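Long-range contacts in CdnC (PDB 7MGV), which probably uses ATP to close omega-ester macrocycles in a ribosomally made precursor peptide, as an ATP-grasp ligase of graspetide biosynthesis: residues Asp156-Lys161 / Glu283-Glu288; Lys234-Thr239 / Ala247-Ser252; Ala299-Val304 / Phe312-Ala317. One frame throughout, in Å; residues are numbered along the deposited sequence.

Interaction 1: residues Asp156-Lys161 / Glu283-Glu288; sequences DKIGFK and EFMILE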
loop_
_atom_site.group_PDB
_atom_site.type_symbol
_atom_site.label_atom_id
_atom_site.label_comp_id
_atom_site.label_asym_id
_atom_site.label_seq_id
_atom_site.Cartn_x
_atom_site.Cartn_y
_atom_site.Cartn_z
ATOM N N ASP A 156 -0.860 19.371 -10.658
ATOM C CA ASP A 156 -0.145 20.573 -11.070
ATOM C C ASP A 156 0.637 20.332 -12.356
ATOM O O ASP A 156 0.682 21.199 -13.236
ATOM C CB ASP A 156 0.786 21.042 -9.953
ATOM C CG ASP A 156 1.665 22.203 -10.377
ATOM O OD1 ASP A 156 1.115 23.246 -10.788
ATOM O OD2 ASP A 156 2.905 22.069 -10.305
ATOM N N LYS A 157 1.257 19.155 -12.486
ATOM C CA LYS A 157 2.019 18.853 -13.696
ATOM C C LYS A 157 1.116 18.773 -14.921
ATOM O O LYS A 157 1.505 19.201 -16.014
ATOM C CB LYS A 157 2.789 17.546 -13.521
ATOM C CG LYS A 157 4.157 17.711 -12.889
ATOM C CD LYS A 157 4.888 16.383 -12.838
ATOM C CE LYS A 157 6.224 16.513 -12.132
ATOM N NZ LYS A 157 6.845 15.183 -11.893
ATOM N N ILE A 158 -0.090 18.222 -14.761
ATOM C CA ILE A 158 -1.007 18.083 -15.890
ATOM C C ILE A 158 -1.477 19.445 -16.385
ATOM O O ILE A 158 -1.788 19.612 -17.571
ATOM C CB ILE A 158 -2.193 17.185 -15.487
ATOM C CG1 ILE A 158 -1.699 15.783 -15.142
ATOM C CG2 ILE A 158 -3.233 17.107 -16.594
ATOM C CD1 ILE A 158 -2.723 14.958 -14.427
ATOM N N GLY A 159 -1.518 20.440 -15.505
ATOM C CA GLY A 159 -2.043 21.752 -15.840
ATOM C C GLY A 159 -3.186 22.200 -14.959
ATOM O O GLY A 159 -3.662 23.332 -15.120
ATOM N N PHE A 160 -3.654 21.361 -14.038
ATOM C CA PHE A 160 -4.667 21.786 -13.085
ATOM C C PHE A 160 -4.134 22.928 -12.234
ATOM O O PHE A 160 -2.953 22.957 -11.872
ATOM C CB PHE A 160 -5.069 20.628 -12.168
ATOM C CG PHE A 160 -5.969 19.612 -12.811
ATOM C CD1 PHE A 160 -7.316 19.877 -13.005
ATOM C CD2 PHE A 160 -5.473 18.375 -13.189
ATOM C CE1 PHE A 160 -8.147 18.933 -13.584
ATOM C CE2 PHE A 160 -6.298 17.427 -13.768
ATOM C CZ PHE A 160 -7.636 17.706 -13.965
ATOM N N LYS A 161 -5.010 23.876 -11.921
ATOM C CA LYS A 161 -4.717 24.833 -10.867
ATOM C C LYS A 161 -5.053 24.202 -9.523
ATOM O O LYS A 161 -6.142 23.648 -9.352
ATOM C CB LYS A 161 -5.507 26.125 -11.073
ATOM C CG LYS A 161 -5.269 26.773 -12.424
ATOM C CD LYS A 161 -3.789 27.071 -12.628
ATOM C CE LYS A 161 -3.357 26.796 -14.061
ATOM N NZ LYS A 161 -4.212 27.529 -15.030
ATOM N N GLU A 283 -12.260 18.646 -18.653
ATOM C CA GLU A 283 -12.532 17.226 -18.852
ATOM C C GLU A 283 -11.332 16.518 -19.474
ATOM O O GLU A 283 -11.014 15.377 -19.108
ATOM C CB GLU A 283 -13.777 17.060 -19.723
ATOM C CG GLU A 283 -14.070 15.637 -20.156
ATOM C CD GLU A 283 -15.488 15.475 -20.665
ATOM O OE1 GLU A 283 -15.903 14.326 -20.923
ATOM O OE2 GLU A 283 -16.188 16.500 -20.805
ATOM N N PHE A 284 -10.659 17.183 -20.416
ATOM C CA PHE A 284 -9.429 16.644 -20.988
ATOM C C PHE A 284 -8.399 16.373 -19.899
ATOM O O PHE A 284 -7.773 15.306 -19.865
ATOM C CB PHE A 284 -8.877 17.621 -22.029
ATOM C CG PHE A 284 -7.602 17.166 -22.683
ATOM C CD1 PHE A 284 -7.636 16.378 -23.821
ATOM C CD2 PHE A 284 -6.370 17.541 -22.170
ATOM C CE1 PHE A 284 -6.466 15.961 -24.429
ATOM C CE2 PHE A 284 -5.196 17.127 -22.774
ATOM C CZ PHE A 284 -5.245 16.336 -23.905
ATOM N N MET A 285 -8.221 17.329 -18.984
ATOM C CA MET A 285 -7.228 17.158 -17.930
ATOM C C MET A 285 -7.654 16.106 -16.909
ATOM O O MET A 285 -6.802 15.420 -16.338
ATOM C CB MET A 285 -6.948 18.500 -17.255
ATOM C CG MET A 285 -6.095 19.430 -18.107
ATOM S SD MET A 285 -5.520 20.893 -17.228
ATOM C CE MET A 285 -7.064 21.773 -16.997
ATOM N N ILE A 286 -8.960 15.950 -16.680
ATOM C CA ILE A 286 -9.441 14.881 -15.802
ATOM C C ILE A 286 -9.110 13.515 -16.399
ATOM O O ILE A 286 -8.585 12.615 -15.718
ATOM C CB ILE A 286 -10.954 15.036 -15.561
ATOM C CG1 ILE A 286 -11.247 16.283 -14.724
ATOM C CG2 ILE A 286 -11.509 13.797 -14.897
ATOM C CD1 ILE A 286 -11.066 16.088 -13.237
ATOM N N LEU A 287 -9.432 13.336 -17.683
ATOM C CA LEU A 287 -9.099 12.086 -18.359
ATOM C C LEU A 287 -7.593 11.857 -18.365
ATOM O O LEU A 287 -7.130 10.720 -18.216
ATOM C CB LEU A 287 -9.655 12.094 -19.782
ATOM C CG LEU A 287 -11.178 11.995 -19.894
ATOM C CD1 LEU A 287 -11.638 12.307 -21.308
ATOM C CD2 LEU A 287 -11.660 10.618 -19.463
ATOM N N GLU A 288 -6.809 12.928 -18.511
ATOM C CA GLU A 288 -5.357 12.788 -18.465
ATOM C C GLU A 288 -4.869 12.393 -17.078
ATOM O O GLU A 288 -3.885 11.658 -16.959
ATOM C CB GLU A 288 -4.690 14.088 -18.909
ATOM C CG GLU A 288 -3.184 13.985 -19.049
ATOM C CD GLU A 288 -2.586 15.178 -19.764
ATOM O OE1 GLU A 288 -1.346 15.325 -19.745
ATOM O OE2 GLU A 288 -3.358 15.971 -20.344
#

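Interaction 2: residues Lys234-Thr239 / Ala247-Ser252; sequences KELRIT and AFEIDS. With ADP (adenosine-5'-diphosphate), chain F.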
loop_
_atom_site.group_PDB
_atom_site.type_symbol
_atom_site.label_atom_id
_atom_site.label_comp_id
_atom_site.label_asym_id
_atom_site.label_seq_id
_atom_site.Cartn_x
_atom_site.Cartn_y
_atom_site.Cartn_z
ATOM N N LYS A 234 -18.717 27.613 -7.140
ATOM C CA LYS A 234 -19.308 26.306 -7.389
ATOM C C LYS A 234 -18.474 25.237 -6.697
ATOM O O LYS A 234 -17.268 25.398 -6.502
ATOM C CB LYS A 234 -19.400 25.979 -8.886
ATOM C CG LYS A 234 -20.336 26.864 -9.691
ATOM C CD LYS A 234 -20.703 26.184 -11.005
ATOM C CE LYS A 234 -21.308 27.162 -11.998
ATOM N NZ LYS A 234 -20.262 27.990 -12.656
ATOM N N GLU A 235 -19.128 24.135 -6.343
ATOM C CA GLU A 235 -18.444 22.936 -5.882
ATOM C C GLU A 235 -18.753 21.801 -6.848
ATOM O O GLU A 235 -19.904 21.632 -7.260
ATOM C CB GLU A 235 -18.868 22.559 -4.459
ATOM C CG GLU A 235 -18.039 21.440 -3.848
ATOM C CD GLU A 235 -18.203 21.345 -2.345
ATOM O OE1 GLU A 235 -19.107 22.016 -1.803
ATOM O OE2 GLU A 235 -17.429 20.602 -1.704
ATOM N N LEU A 236 -17.730 21.026 -7.211
ATOM C CA LEU A 236 -17.848 20.030 -8.268
ATOM C C LEU A 236 -17.415 18.660 -7.772
ATOM O O LEU A 236 -16.360 18.527 -7.142
ATOM C CB LEU A 236 -17.000 20.411 -9.487
ATOM C CG LEU A 236 -17.292 21.722 -10.215
ATOM C CD1 LEU A 236 -16.248 21.961 -11.292
ATOM C CD2 LEU A 236 -18.679 21.696 -10.819
ATOM N N ARG A 237 -18.224 17.648 -8.084
ATOM C CA ARG A 237 -17.855 16.246 -7.946
ATOM C C ARG A 237 -17.875 15.613 -9.329
ATOM O O ARG A 237 -18.894 15.670 -10.024
ATOM C CB ARG A 237 -18.815 15.493 -7.019
ATOM C CG ARG A 237 -18.986 16.106 -5.644
ATOM C CD ARG A 237 -18.020 15.505 -4.640
ATOM N NE ARG A 237 -17.612 16.477 -3.629
ATOM C CZ ARG A 237 -17.923 16.391 -2.340
ATOM N NH1 ARG A 237 -18.648 15.373 -1.894
ATOM N NH2 ARG A 237 -17.508 17.324 -1.492
ATOM N N ILE A 238 -16.762 15.007 -9.727
ATOM C CA ILE A 238 -16.633 14.411 -11.052
ATOM C C ILE A 238 -16.343 12.929 -10.875
ATOM O O ILE A 238 -15.281 12.551 -10.367
ATOM C CB ILE A 238 -15.542 15.093 -11.886
ATOM C CG1 ILE A 238 -15.806 16.596 -11.976
ATOM C CG2 ILE A 238 -15.480 14.480 -13.271
ATOM C CD1 ILE A 238 -14.612 17.404 -12.432
ATOM N N THR A 239 -17.287 12.088 -11.287
ATOM C CA THR A 239 -17.107 10.643 -11.299
ATOM C C THR A 239 -16.671 10.220 -12.695
ATOM O O THR A 239 -17.354 10.517 -13.681
ATOM C CB THR A 239 -18.391 9.920 -10.892
ATOM O OG1 THR A 239 -18.968 10.569 -9.751
ATOM C CG2 THR A 239 -18.098 8.468 -10.547
ATOM N N ALA A 247 -20.233 14.953 -14.258
ATOM C CA ALA A 247 -19.949 16.103 -13.413
ATOM C C ALA A 247 -21.219 16.569 -12.718
ATOM O O ALA A 247 -22.281 16.669 -13.340
ATOM C CB ALA A 247 -19.352 17.250 -14.230
ATOM N N PHE A 248 -21.100 16.871 -11.429
ATOM C CA PHE A 248 -22.202 17.383 -10.631
ATOM C C PHE A 248 -21.726 18.618 -9.889
ATOM O O PHE A 248 -20.570 18.686 -9.458
ATOM C CB PHE A 248 -22.715 16.333 -9.640
ATOM C CG PHE A 248 -23.129 15.046 -10.287
ATOM C CD1 PHE A 248 -24.442 14.844 -10.675
ATOM C CD2 PHE A 248 -22.205 14.037 -10.510
ATOM C CE1 PHE A 248 -24.829 13.660 -11.273
ATOM C CE2 PHE A 248 -22.585 12.851 -11.107
ATOM C CZ PHE A 248 -23.898 12.662 -11.490
ATOM N N GLU A 249 -22.621 19.589 -9.735
ATOM C CA GLU A 249 -22.263 20.869 -9.151
ATOM C C GLU A 249 -23.275 21.286 -8.096
ATOM O O GLU A 249 -24.459 20.939 -8.160
ATOM C CB GLU A 249 -22.153 21.967 -10.224
ATOM C CG GLU A 249 -23.471 22.624 -10.603
ATOM C CD GLU A 249 -23.300 23.712 -11.646
ATOM O OE1 GLU A 249 -22.281 23.692 -12.368
ATOM O OE2 GLU A 249 -24.187 24.586 -11.745
ATOM N N ILE A 250 -22.767 22.010 -7.103
ATOM C CA ILE A 250 -23.571 22.822 -6.201
ATOM C C ILE A 250 -23.175 24.270 -6.448
ATOM O O ILE A 250 -22.018 24.649 -6.216
ATOM C CB ILE A 250 -23.366 22.444 -4.726
ATOM C CG1 ILE A 250 -23.944 21.058 -4.440
ATOM C CG2 ILE A 250 -24.016 23.480 -3.821
ATOM C CD1 ILE A 250 -23.908 20.677 -2.974
ATOM N N ASP A 251 -24.121 25.063 -6.943
ATOM C CA ASP A 251 -23.889 26.475 -7.233
ATOM C C ASP A 251 -24.205 27.264 -5.969
ATOM O O ASP A 251 -25.360 27.608 -5.708
ATOM C CB ASP A 251 -24.744 26.932 -8.410
ATOM C CG ASP A 251 -24.172 28.152 -9.109
ATOM O OD1 ASP A 251 -23.611 29.030 -8.419
ATOM O OD2 ASP A 251 -24.285 28.233 -10.350
ATOM N N SER A 252 -23.169 27.542 -5.172
ATOM C CA SER A 252 -23.362 28.298 -3.938
ATOM C C SER A 252 -23.823 29.717 -4.233
ATOM O O SER A 252 -24.683 30.260 -3.527
ATOM C CB SER A 252 -22.064 28.316 -3.130
ATOM O OG SER A 252 -21.376 27.083 -3.239
HETATM P PB ADP F . -17.041 16.384 4.208
HETATM O O1B ADP F . -16.027 16.245 3.097
HETATM O O2B ADP F . -17.219 15.138 5.040
HETATM O O3B ADP F . -18.322 17.070 3.796
HETATM P PA ADP F . -14.757 17.644 5.174
HETATM O O1A ADP F . -14.068 16.317 4.955
HETATM O O2A ADP F . -14.350 18.549 6.312
HETATM O O3A ADP F . -16.351 17.438 5.209
HETATM O "O5'" ADP F . -14.654 18.475 3.805
HETATM C "C5'" ADP F . -13.616 19.417 3.588
HETATM C "C4'" ADP F . -14.261 20.651 2.976
HETATM O "O4'" ADP F . -13.312 21.713 2.916
HETATM C "C3'" ADP F . -14.765 20.390 1.566
HETATM O "O3'" ADP F . -16.185 20.552 1.524
HETATM C "C2'" ADP F . -14.108 21.440 0.696
HETATM O "O2'" ADP F . -15.094 22.135 -0.069
HETATM C "C1'" ADP F . -13.416 22.386 1.664
HETATM N N9 ADP F . -12.061 22.713 1.172
HETATM C C8 ADP F . -11.057 21.837 0.972
HETATM N N7 ADP F . -9.947 22.466 0.513
HETATM C C5 ADP F . -10.242 23.777 0.413
HETATM C C6 ADP F . -9.526 25.002 -0.005
HETATM N N6 ADP F . -8.238 24.951 -0.422
HETATM N N1 ADP F . -10.206 26.171 0.043
HETATM C C2 ADP F . -11.486 26.237 0.455
HETATM N N3 ADP F . -12.196 25.167 0.849
HETATM C C4 ADP F . -11.638 23.933 0.847
#

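Interaction 3: residues Ala299-Val304 / Phe312-Ala317; sequences AIDMIV and FIEINA. With ADP (adenosine-5'-diphosphate), chain F.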
loop_
_atom_site.group_PDB
_atom_site.type_symbol
_atom_site.label_atom_id
_atom_site.label_comp_id
_atom_site.label_asym_id
_atom_site.label_seq_id
_atom_site.Cartn_x
_atom_site.Cartn_y
_atom_site.Cartn_z
ATOM N N ALA A 299 -13.004 9.665 -8.397
ATOM C CA ALA A 299 -13.933 10.649 -7.849
ATOM C C ALA A 299 -13.136 11.903 -7.510
ATOM O O ALA A 299 -12.424 11.936 -6.501
ATOM C CB ALA A 299 -14.662 10.106 -6.621
ATOM N N ILE A 300 -13.256 12.926 -8.351
ATOM C CA ILE A 300 -12.470 14.149 -8.236
ATOM C C ILE A 300 -13.322 15.237 -7.602
ATOM O O ILE A 300 -14.507 15.389 -7.931
ATOM C CB ILE A 300 -11.941 14.594 -9.615
ATOM C CG1 ILE A 300 -10.956 13.563 -10.172
ATOM C CG2 ILE A 300 -11.279 15.964 -9.532
ATOM C CD1 ILE A 300 -11.573 12.585 -11.146
ATOM N N ASP A 301 -12.720 15.997 -6.690
ATOM C CA ASP A 301 -13.352 17.155 -6.074
ATOM C C ASP A 301 -12.729 18.427 -6.633
ATOM O O ASP A 301 -11.501 18.526 -6.752
ATOM C CB ASP A 301 -13.204 17.117 -4.551
ATOM C CG ASP A 301 -13.947 15.954 -3.924
ATOM O OD1 ASP A 301 -13.597 15.560 -2.791
ATOM O OD2 ASP A 301 -14.879 15.432 -4.567
ATOM N N MET A 302 -13.572 19.397 -6.978
ATOM C CA MET A 302 -13.088 20.662 -7.510
ATOM C C MET A 302 -13.875 21.814 -6.905
ATOM O O MET A 302 -15.011 21.656 -6.454
ATOM C CB MET A 302 -13.178 20.708 -9.044
ATOM C CG MET A 302 -12.321 19.672 -9.756
ATOM S SD MET A 302 -12.069 20.049 -11.503
ATOM C CE MET A 302 -10.751 21.257 -11.406
ATOM N N ILE A 303 -13.250 22.988 -6.910
ATOM C CA ILE A 303 -13.887 24.223 -6.469
ATOM C C ILE A 303 -13.725 25.264 -7.567
ATOM O O ILE A 303 -12.616 25.472 -8.069
ATOM C CB ILE A 303 -13.293 24.740 -5.142
ATOM C CG1 ILE A 303 -13.495 23.715 -4.026
ATOM C CG2 ILE A 303 -13.923 26.072 -4.759
ATOM C CD1 ILE A 303 -12.839 24.104 -2.717
ATOM N N VAL A 304 -14.824 25.910 -7.944
ATOM C CA VAL A 304 -14.794 27.008 -8.901
ATOM C C VAL A 304 -14.920 28.306 -8.119
ATOM O O VAL A 304 -15.937 28.545 -7.455
ATOM C CB VAL A 304 -15.907 26.876 -9.949
ATOM C CG1 VAL A 304 -15.770 27.970 -11.002
ATOM C CG2 VAL A 304 -15.860 25.504 -10.597
ATOM N N PHE A 312 -8.438 21.991 -8.609
ATOM C CA PHE A 312 -8.420 20.597 -8.193
ATOM C C PHE A 312 -8.167 20.518 -6.694
ATOM O O PHE A 312 -7.325 21.244 -6.156
ATOM C CB PHE A 312 -7.330 19.851 -8.971
ATOM C CG PHE A 312 -7.144 18.416 -8.563
ATOM C CD1 PHE A 312 -6.252 18.074 -7.557
ATOM C CD2 PHE A 312 -7.834 17.406 -9.211
ATOM C CE1 PHE A 312 -6.072 16.754 -7.190
ATOM C CE2 PHE A 312 -7.656 16.083 -8.848
ATOM C CZ PHE A 312 -6.773 15.757 -7.837
ATOM N N ILE A 313 -8.897 19.640 -6.008
ATOM C CA ILE A 313 -8.762 19.462 -4.569
ATOM C C ILE A 313 -8.167 18.100 -4.232
ATOM O O ILE A 313 -7.160 18.011 -3.529
ATOM C CB ILE A 313 -10.119 19.668 -3.860
ATOM C CG1 ILE A 313 -10.696 21.042 -4.213
ATOM C CG2 ILE A 313 -9.964 19.522 -2.354
ATOM C CD1 ILE A 313 -9.760 22.196 -3.907
ATOM N N GLU A 314 -8.772 17.029 -4.738
ATOM C CA GLU A 314 -8.259 15.679 -4.534
ATOM C C GLU A 314 -9.038 14.725 -5.426
ATOM O O GLU A 314 -10.101 15.060 -5.956
ATOM C CB GLU A 314 -8.358 15.243 -3.068
ATOM C CG GLU A 314 -9.766 14.925 -2.602
ATOM C CD GLU A 314 -9.787 14.276 -1.231
ATOM O OE1 GLU A 314 -9.137 13.223 -1.060
ATOM O OE2 GLU A 314 -10.448 14.821 -0.323
ATOM N N ILE A 315 -8.490 13.526 -5.585
ATOM C CA ILE A 315 -9.146 12.433 -6.288
ATOM C C ILE A 315 -9.231 11.252 -5.332
ATOM O O ILE A 315 -8.234 10.887 -4.697
ATOM C CB ILE A 315 -8.398 12.052 -7.580
ATOM C CG1 ILE A 315 -8.939 10.738 -8.149
ATOM C CG2 ILE A 315 -6.897 11.958 -7.332
ATOM C CD1 ILE A 315 -8.456 10.439 -9.549
ATOM N N ASN A 316 -10.421 10.672 -5.212
ATOM C CA ASN A 316 -10.652 9.522 -4.345
ATOM C C ASN A 316 -10.852 8.298 -5.228
ATOM O O ASN A 316 -11.837 8.215 -5.970
ATOM C CB ASN A 316 -11.854 9.750 -3.430
ATOM C CG ASN A 316 -11.978 8.686 -2.351
ATOM O OD1 ASN A 316 -11.160 7.770 -2.266
ATOM N ND2 ASN A 316 -13.005 8.807 -1.517
ATOM N N ALA A 317 -9.915 7.352 -5.150
ATOM C CA ALA A 317 -10.017 6.134 -5.944
ATOM C C ALA A 317 -11.156 5.236 -5.482
ATOM O O ALA A 317 -11.621 4.399 -6.262
ATOM C CB ALA A 317 -8.696 5.365 -5.898
HETATM P PB ADP F . -17.041 16.384 4.208
HETATM O O1B ADP F . -16.027 16.245 3.097
HETATM O O2B ADP F . -17.219 15.138 5.040
HETATM O O3B ADP F . -18.322 17.070 3.796
HETATM P PA ADP F . -14.757 17.644 5.174
HETATM O O1A ADP F . -14.068 16.317 4.955
HETATM O O2A ADP F . -14.350 18.549 6.312
HETATM O O3A ADP F . -16.351 17.438 5.209
HETATM O "O5'" ADP F . -14.654 18.475 3.805
HETATM C "C5'" ADP F . -13.616 19.417 3.588
HETATM C "C4'" ADP F . -14.261 20.651 2.976
HETATM O "O4'" ADP F . -13.312 21.713 2.916
HETATM C "C3'" ADP F . -14.765 20.390 1.566
HETATM O "O3'" ADP F . -16.185 20.552 1.524
HETATM C "C2'" ADP F . -14.108 21.440 0.696
HETATM O "O2'" ADP F . -15.094 22.135 -0.069
HETATM C "C1'" ADP F . -13.416 22.386 1.664
HETATM N N9 ADP F . -12.061 22.713 1.172
HETATM C C8 ADP F . -11.057 21.837 0.972
HETATM N N7 ADP F . -9.947 22.466 0.513
HETATM C C5 ADP F . -10.242 23.777 0.413
HETATM C C6 ADP F . -9.526 25.002 -0.005
HETATM N N6 ADP F . -8.238 24.951 -0.422
HETATM N N1 ADP F . -10.206 26.171 0.043
HETATM C C2 ADP F . -11.486 26.237 0.455
HETATM N N3 ADP F . -12.196 25.167 0.849
HETATM C C4 ADP F . -11.638 23.933 0.847
#

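Interaction 1: residues Asp156-Lys161 / Glu283-Glu288
A Met-aromatic contact between F160 and M285 forms the centre of this packing, where the chain leaving helix 148-158 lies against helix 280-293. The sulfur SD of M285 stands 4.6 Å from the centroid of the F160 ring and only 9° off the ring normal, so it sits almost squarely above the face, though at a distance. On the same face M285 CB comes closer, 3.9 Å from that centroid, as a CH-pi contact. The two side chains run past each other in opposite directions, and the bend of M285 at its last torsion (chi3 -68°) keeps the terminal methyl on the ring-face side as well. At the far end of the ring F160 CE2 comes to 3.3 Å from M285 O, and F160 CZ to 3.9 Å from I286 CD1, while I286 CA meets the ring edge in its plane. F312 and M302 of the neighbouring sheet also pack on F160.

G159, just after helix 148-158, has a positive phi of 122°. A CB at this position would press on M285 SD and on the carbonyl oxygen of I158, and its absence lets the sulfur settle 3.5 Å from G159 C. Beside it, I158 sends its CG2 methyl across the helix surface, 4.0 Å from M285 CG and 3.8 Å from E288 CD, lying along the extended glutamate rather than at its oxygens alone. The preceding residue, K157, forms a salt bridge with D132 of the second subunit.

No hydrogen bond or salt bridge crosses between the two segments. Methyls, a thioether, the glutamate chain and the aromatic ring do most of the holding, so the fit rests on shape and dispersion; the positive-phi turn leaves no place for a CB, and that same absence makes room for the sulfur.

Interaction 2: residues Lys234-Thr239 / Ala247-Ser252
E235 and I250 exchange two backbone hydrogen bonds, N to O and O to N, each 2.9 Å with N-H...O angles near 160°; R237 and F248 form a second such pair. They zip together the antiparallel hairpin of strands 234-241 and 244-251, part of a five-stranded antiparallel sheet that runs from strand 274-276 to strand 310-316, consistent with an ATP-grasp fold. Between them L236 and E249 face each other as a non-hydrogen-bonded pair, where E249 CA approaches E235 O to 3.1 Å in a CA-H...O contact.

On the side of the sheet that carries E235 and R237, E235 stretches out with CG opposite the backbone N (chi1 -171°), which takes OE2 to the nucleotide. There it accepts a bond from ADP O2' at 3.2 Å and a weak one from O3'. R237 NH2 touches the same oxygen in a weak salt bridge, while its NE pairs with D301 on the next strand. W273 packs against E235, R237 and I250.

The opposite side holds K234, L236, E249 and D251. The K234 methylenes pass both acids at a slant: K234 CD is 3.2 Å from E249 OE1 and CE 3.6 Å from D251 OD2, while the amino nitrogen stays farther off. E249 OE1 is hydrogen-bonded to T276, and D251 OD1 caps Q254 N at the start of helix 252-258. Next to K234, L236 lies alongside E249, with L236 CD2 3.5 Å from E249 CB.

Interaction 3: residues Ala299-Val304 / Phe312-Ala317
I313 leans over the strand of D301 and I303, and each of its carbons has something to touch. CB lies 3.4 Å from D301 O. From there CG1 turns beside the backbone N (chi1 -56°) and runs to I303 CG1 at 3.9 Å, and the tip, CD1, ends 3.8 Å from I303 CD1. The other branch, CG2, faces the nucleotide, 4.1 Å from ADP N7. I303 CD1 packs against the adenine on that same side, 3.8 Å from ADP C4. Cutting I313 back to alanine is likely to open a gap against I303 CD1 and to take the CG2 methyl from beside the imidazole part of the adenine.

The backbone explains how I313 gets there. D301 faces two residues: its O accepts from I313 N, and its N gives a bond to E314 O at 2.9 Å that is nearly straight (172°). Together they make a classic beta bulge, with I313 at helix-like backbone angles. Beyond it N316 N bonds to A299 O at 2.7 Å.

D301 and E314 then point the same way, their carboxylate planes almost perpendicular; D301 OD2 is held by a salt bridge to R237. On the other side of the sheet the face is apolar: I300 CG2 meets F312 CE2 at 3.7 Å, I300 and I315 run side by side, and I286 and L289 of helix 280-293 cover them. I303, with I313 of the bulged hairpin beside it, lines part of the adenine pocket, consistent with an ATP-grasp nucleotide site.

Interactions 2 and 3 are the two hairpins of one antiparallel sheet, their centres about 10 Å apart, joined where strands 234-241 and 297-304 meet: I238 O to I300 N and K234 O to V304 N, both 2.9 Å. Both touch ADP, interaction 2 at the ribose and interaction 3 at the adenine. Interaction 1 packs on the sheet's other side, with centres about 11 Å from interaction 3 and 17 Å from interaction 2. I286 CD1 reaches I300 CG2 (3.7 Å) and I238 CD1 (3.9 Å), while K161 O probably accepts a bond from F312 N. The F160 side chain remains about 13 Å from ADP.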